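Local coordinates for PTS system, lactose-specific IIBC components (Streptococcus pneumoniae, PDB 3NBM), which probably carries the phosphoryl group on its IIB domain during phosphoenolpyruvate-dependent uptake and phosphorylation of lactose, at residues E6-T18 with G52-R64. Sequence-based numbering, arbitrary orientation.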
loop_
_atom_site.group_PDB
_atom_site.type_symbol
_atom_site.label_atom_id
_atom_site.label_comp_id
_atom_site.label_asym_id
_atom_site.label_seq_id
_atom_site.Cartn_x
_atom_site.Cartn_y
_atom_site.Cartn_z
ATOM N N GLU A 6 3.152 2.396 -15.119
ATOM C CA GLU A 6 3.680 1.924 -13.848
ATOM C C GLU A 6 2.567 1.822 -12.812
ATOM O O GLU A 6 1.768 2.730 -12.700
ATOM C CB GLU A 6 4.755 2.891 -13.380
ATOM C CG GLU A 6 5.429 2.489 -12.091
ATOM C CD GLU A 6 6.565 3.400 -11.746
ATOM O OE1 GLU A 6 6.353 4.616 -11.683
ATOM O OE2 GLU A 6 7.650 2.894 -11.417
ATOM N N LEU A 7 2.531 0.723 -12.078
ATOM C CA LEU A 7 1.595 0.542 -10.980
ATOM C C LEU A 7 1.964 1.463 -9.812
ATOM O O LEU A 7 3.116 1.483 -9.377
ATOM C CB LEU A 7 1.612 -0.916 -10.527
ATOM C CG LEU A 7 0.522 -1.294 -9.529
ATOM C CD1 LEU A 7 -0.867 -1.259 -10.192
ATOM C CD2 LEU A 7 0.792 -2.686 -8.947
ATOM N N LYS A 8 0.994 2.232 -9.333
ATOM C CA LYS A 8 1.224 3.219 -8.268
ATOM C C LYS A 8 0.539 2.721 -6.987
ATOM O O LYS A 8 -0.677 2.501 -6.970
ATOM C CB LYS A 8 0.663 4.583 -8.656
ATOM C CG LYS A 8 1.096 5.113 -10.012
ATOM C CD LYS A 8 2.521 5.431 -10.128
ATOM C CE LYS A 8 2.828 6.165 -11.459
ATOM N NZ LYS A 8 4.283 6.519 -11.663
ATOM N N VAL A 9 1.343 2.552 -5.937
ATOM C CA VAL A 9 0.898 2.021 -4.655
ATOM C C VAL A 9 1.107 3.081 -3.565
ATOM O O VAL A 9 2.157 3.701 -3.497
ATOM C CB VAL A 9 1.675 0.750 -4.281
ATOM C CG1 VAL A 9 1.152 0.153 -2.971
ATOM C CG2 VAL A 9 1.613 -0.263 -5.432
ATOM N N LEU A 10 0.092 3.269 -2.729
ATOM C CA LEU A 10 0.182 4.137 -1.554
ATOM C C LEU A 10 -0.051 3.314 -0.302
ATOM O O LEU A 10 -1.055 2.610 -0.207
ATOM C CB LEU A 10 -0.842 5.268 -1.650
ATOM C CG LEU A 10 -0.873 6.269 -0.482
ATOM C CD1 LEU A 10 0.432 7.052 -0.374
ATOM C CD2 LEU A 10 -2.047 7.227 -0.684
ATOM N N VAL A 11 0.915 3.335 0.613
ATOM C CA VAL A 11 0.791 2.680 1.912
ATOM C C VAL A 11 0.476 3.760 2.960
ATOM O O VAL A 11 1.199 4.740 3.056
ATOM C CB VAL A 11 2.063 1.899 2.315
ATOM C CG1 VAL A 11 1.833 1.101 3.600
ATOM C CG2 VAL A 11 2.566 1.019 1.178
ATOM N N LEU A 12 -0.600 3.562 3.723
ATOM C CA LEU A 12 -1.024 4.541 4.720
ATOM C C LEU A 12 -0.895 3.973 6.118
ATOM O O LEU A 12 -1.250 2.828 6.375
ATOM C CB LEU A 12 -2.490 4.966 4.481
ATOM C CG LEU A 12 -2.742 5.699 3.154
ATOM C CD1 LEU A 12 -4.251 5.946 2.973
ATOM C CD2 LEU A 12 -1.914 6.989 3.058
ATOM N N CYS A 13 -0.403 4.800 7.039
ATOM C CA CYS A 13 -0.403 4.459 8.458
ATOM C C CYS A 13 -1.060 5.604 9.237
ATOM O O CYS A 13 -1.646 6.518 8.641
ATOM C CB CYS A 13 1.014 4.120 8.973
ATOM S SG CYS A 13 2.187 5.458 8.957
ATOM N N ALA A 14 -0.968 5.527 10.562
ATOM C CA ALA A 14 -1.547 6.518 11.438
ATOM C C ALA A 14 -0.544 7.604 11.822
ATOM O O ALA A 14 -0.823 8.419 12.703
ATOM C CB ALA A 14 -2.130 5.848 12.706
ATOM N N GLY A 15 0.594 7.643 11.144
ATOM C CA GLY A 15 1.613 8.663 11.331
ATOM C C GLY A 15 2.845 8.244 12.093
ATOM O O GLY A 15 3.702 9.070 12.359
ATOM N N SER A 16 2.947 6.968 12.442
ATOM C CA SER A 16 4.145 6.478 13.106
ATOM C C SER A 16 5.333 6.384 12.163
ATOM O O SER A 16 6.476 6.305 12.614
ATOM C CB SER A 16 3.942 5.117 13.761
ATOM O OG SER A 16 3.784 4.091 12.795
ATOM N N GLY A 17 5.044 6.322 10.865
ATOM C CA GLY A 17 6.071 6.104 9.858
ATOM C C GLY A 17 6.241 4.648 9.440
ATOM O O GLY A 17 7.056 4.300 8.574
ATOM N N THR A 18 5.450 3.771 10.031
ATOM C CA THR A 18 5.498 2.385 9.668
ATOM C C THR A 18 5.168 2.160 8.178
ATOM O O THR A 18 5.678 1.223 7.579
ATOM C CB THR A 18 4.597 1.532 10.586
ATOM O OG1 THR A 18 4.850 0.148 10.361
ATOM C CG2 THR A 18 3.130 1.797 10.409
ATOM N N GLY A 52 -6.781 9.294 -5.809
ATOM C CA GLY A 52 -7.058 8.977 -7.185
ATOM C C GLY A 52 -5.870 8.829 -8.100
ATOM O O GLY A 52 -5.993 8.298 -9.204
ATOM N N VAL A 53 -4.700 9.260 -7.648
ATOM C CA VAL A 53 -3.456 9.068 -8.381
ATOM C C VAL A 53 -3.021 7.596 -8.340
ATOM O O VAL A 53 -2.229 7.146 -9.168
ATOM C CB VAL A 53 -2.302 9.984 -7.735
ATOM C CG1 VAL A 53 -0.886 9.610 -8.203
ATOM C CG2 VAL A 53 -2.636 11.475 -7.945
ATOM N N TYR A 54 -3.491 6.863 -7.328
ATOM C CA TYR A 54 -2.978 5.535 -7.035
ATOM C C TYR A 54 -3.900 4.441 -7.560
ATOM O O TYR A 54 -5.103 4.612 -7.713
ATOM C CB TYR A 54 -2.712 5.408 -5.519
ATOM C CG TYR A 54 -1.543 6.257 -5.122
ATOM C CD1 TYR A 54 -0.280 5.771 -5.237
ATOM C CD2 TYR A 54 -1.685 7.578 -4.698
ATOM C CE1 TYR A 54 0.826 6.548 -4.961
ATOM C CE2 TYR A 54 -0.575 8.358 -4.422
ATOM C CZ TYR A 54 0.678 7.823 -4.549
ATOM O OH TYR A 54 1.799 8.612 -4.291
ATOM N N ASP A 55 -3.300 3.284 -7.813
ATOM C CA ASP A 55 -4.000 2.092 -8.273
ATOM C C ASP A 55 -4.357 1.140 -7.132
ATOM O O ASP A 55 -5.377 0.460 -7.177
ATOM C CB ASP A 55 -3.147 1.361 -9.290
ATOM C CG ASP A 55 -2.767 2.254 -10.455
ATOM O OD1 ASP A 55 -3.696 2.801 -11.110
ATOM O OD2 ASP A 55 -1.560 2.445 -10.700
ATOM N N LEU A 56 -3.491 1.072 -6.118
ATOM C CA LEU A 56 -3.616 0.184 -4.967
ATOM C C LEU A 56 -3.254 0.977 -3.735
ATOM O O LEU A 56 -2.218 1.625 -3.720
ATOM C CB LEU A 56 -2.664 -1.026 -5.104
ATOM C CG LEU A 56 -2.595 -1.983 -3.902
ATOM C CD1 LEU A 56 -3.921 -2.694 -3.638
ATOM C CD2 LEU A 56 -1.446 -2.987 -4.088
ATOM N N ILE A 57 -4.110 0.921 -2.710
ATOM C CA ILE A 57 -3.820 1.534 -1.413
ATOM C C ILE A 57 -3.821 0.413 -0.403
ATOM O O ILE A 57 -4.742 -0.395 -0.328
ATOM C CB ILE A 57 -4.818 2.655 -1.045
ATOM C CG1 ILE A 57 -4.827 3.704 -2.187
ATOM C CG2 ILE A 57 -4.444 3.269 0.303
ATOM C CD1 ILE A 57 -5.786 4.819 -2.036
ATOM N N ILE A 58 -2.754 0.377 0.385
ATOM C CA ILE A 58 -2.564 -0.616 1.441
ATOM C C ILE A 58 -2.596 0.084 2.809
ATOM O O ILE A 58 -1.852 1.025 3.055
ATOM C CB ILE A 58 -1.174 -1.329 1.311
ATOM C CG1 ILE A 58 -1.024 -2.006 -0.066
ATOM C CG2 ILE A 58 -0.974 -2.339 2.475
ATOM C CD1 ILE A 58 0.384 -2.458 -0.411
ATOM N N LEU A 59 -3.507 -0.370 3.658
ATOM C CA LEU A 59 -3.622 0.123 5.021
ATOM C C LEU A 59 -2.685 -0.684 5.919
ATOM O O LEU A 59 -2.771 -1.916 5.972
ATOM C CB LEU A 59 -5.085 0.011 5.520
ATOM C CG LEU A 59 -6.090 0.860 4.762
ATOM C CD1 LEU A 59 -7.519 0.483 5.204
ATOM C CD2 LEU A 59 -5.832 2.326 5.008
ATOM N N ALA A 60 -1.811 0.021 6.647
ATOM C CA ALA A 60 -0.993 -0.593 7.685
ATOM C C ALA A 60 -1.901 -1.037 8.842
ATOM O O ALA A 60 -3.058 -0.581 8.956
ATOM C CB ALA A 60 0.045 0.369 8.177
ATOM N N PRO A 61 -1.403 -1.898 9.741
ATOM C CA PRO A 61 -2.245 -2.470 10.793
ATOM C C PRO A 61 -2.988 -1.438 11.617
ATOM O O PRO A 61 -4.155 -1.641 11.931
ATOM C CB PRO A 61 -1.222 -3.237 11.636
ATOM C CG PRO A 61 -0.247 -3.728 10.604
ATOM C CD PRO A 61 -0.092 -2.574 9.656
ATOM N N GLN A 62 -2.344 -0.341 11.926
ATOM C CA GLN A 62 -2.931 0.623 12.839
ATOM C C GLN A 62 -3.998 1.511 12.261
ATOM O O GLN A 62 -4.622 2.273 12.984
ATOM C CB GLN A 62 -1.861 1.414 13.496
ATOM C CG GLN A 62 -1.105 0.514 14.467
ATOM C CD GLN A 62 0.248 1.026 14.747
ATOM O OE1 GLN A 62 1.082 1.206 13.820
ATOM N NE2 GLN A 62 0.514 1.263 16.046
ATOM N N VAL A 63 -4.246 1.383 10.958
ATOM C CA VAL A 63 -5.375 2.059 10.302
ATOM C C VAL A 63 -6.375 1.078 9.689
ATOM O O VAL A 63 -7.218 1.461 8.888
ATOM C CB VAL A 63 -4.898 3.127 9.297
ATOM C CG1 VAL A 63 -4.278 4.265 10.052
ATOM C CG2 VAL A 63 -3.920 2.573 8.284
ATOM N N ARG A 64 -6.358 -0.167 10.160
ATOM C CA ARG A 64 -7.327 -1.176 9.711
ATOM C C ARG A 64 -8.774 -0.766 9.953
ATOM O O ARG A 64 -9.651 -1.124 9.166
ATOM C CB ARG A 64 -7.050 -2.507 10.403
ATOM C CG ARG A 64 -7.873 -3.665 9.868
ATOM C CD ARG A 64 -7.294 -5.029 10.246
ATOM N NE ARG A 64 -7.187 -5.182 11.709
ATOM C CZ ARG A 64 -6.092 -5.041 12.442
ATOM N NH1 ARG A 64 -4.898 -4.829 11.902
ATOM N NH2 ARG A 64 -6.199 -5.145 13.758
HETATM O O HOH W 1 -0.866 3.216 -13.144
#
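Leu10 lays its CB over the centre of the Tyr54 ring, 3.7 Å from the centroid and 13° off the ring normal, a CH-pi contact in a tightly packed part of this strand pair. Val53 CG1 sits against the opposite face of the ring, offset toward the rim, while Lys8 O and Val9 N lie in its plane at the edge; the phenol OH, at the far end of the ring from CB, hydrogen-bonds to Asn40 OD1 on strand 37-43. On the same side of the sheet Leu12 CD1 meets Ile57 CG2 at 3.8 Å. On the other side the Val9 torsion (chi1 -177°) directs CG1 to Ile58 CD1 at 3.7 Å, and helices 18-33 and 96-105 pack over this face.

Strands 7-13 and 56-59 run parallel, neighbours at the centre of a four-stranded sheet of order 2-1-3-4, the strand order of the low-molecular-weight phosphatase-like alpha/beta fold. Backbone bonds alternate between them from Leu10 N to Leu56 O through to Ala60 N and Leu12 O, the last at 2.9 Å. At the start of the pairing Asp55 gives a two-way grip: its N donates to Lys8 O, which also takes a longer bond from Leu56 N, and its OD2 receives Lys8 N at 2.9 Å through the anti lone pair. A water donates to both that carboxylate oxygen and Glu6 O, and the lysine tail bends away to a salt bridge with Glu6.

Past the C-terminal ends of the two strands the contact loosens. Val63 still presses CG2 to 3.3 Å from Leu12 O, but Thr18 CG2 only brushes Gln62 OE1 at 4.0 Å. The exposed turn Ala14-Gly17 probably forms, as in related IIB proteins, part of the phosphate-binding P-loop; Cys13 SG accepts a hydrogen bond from Gly15 N and a weak one from Gly17 N.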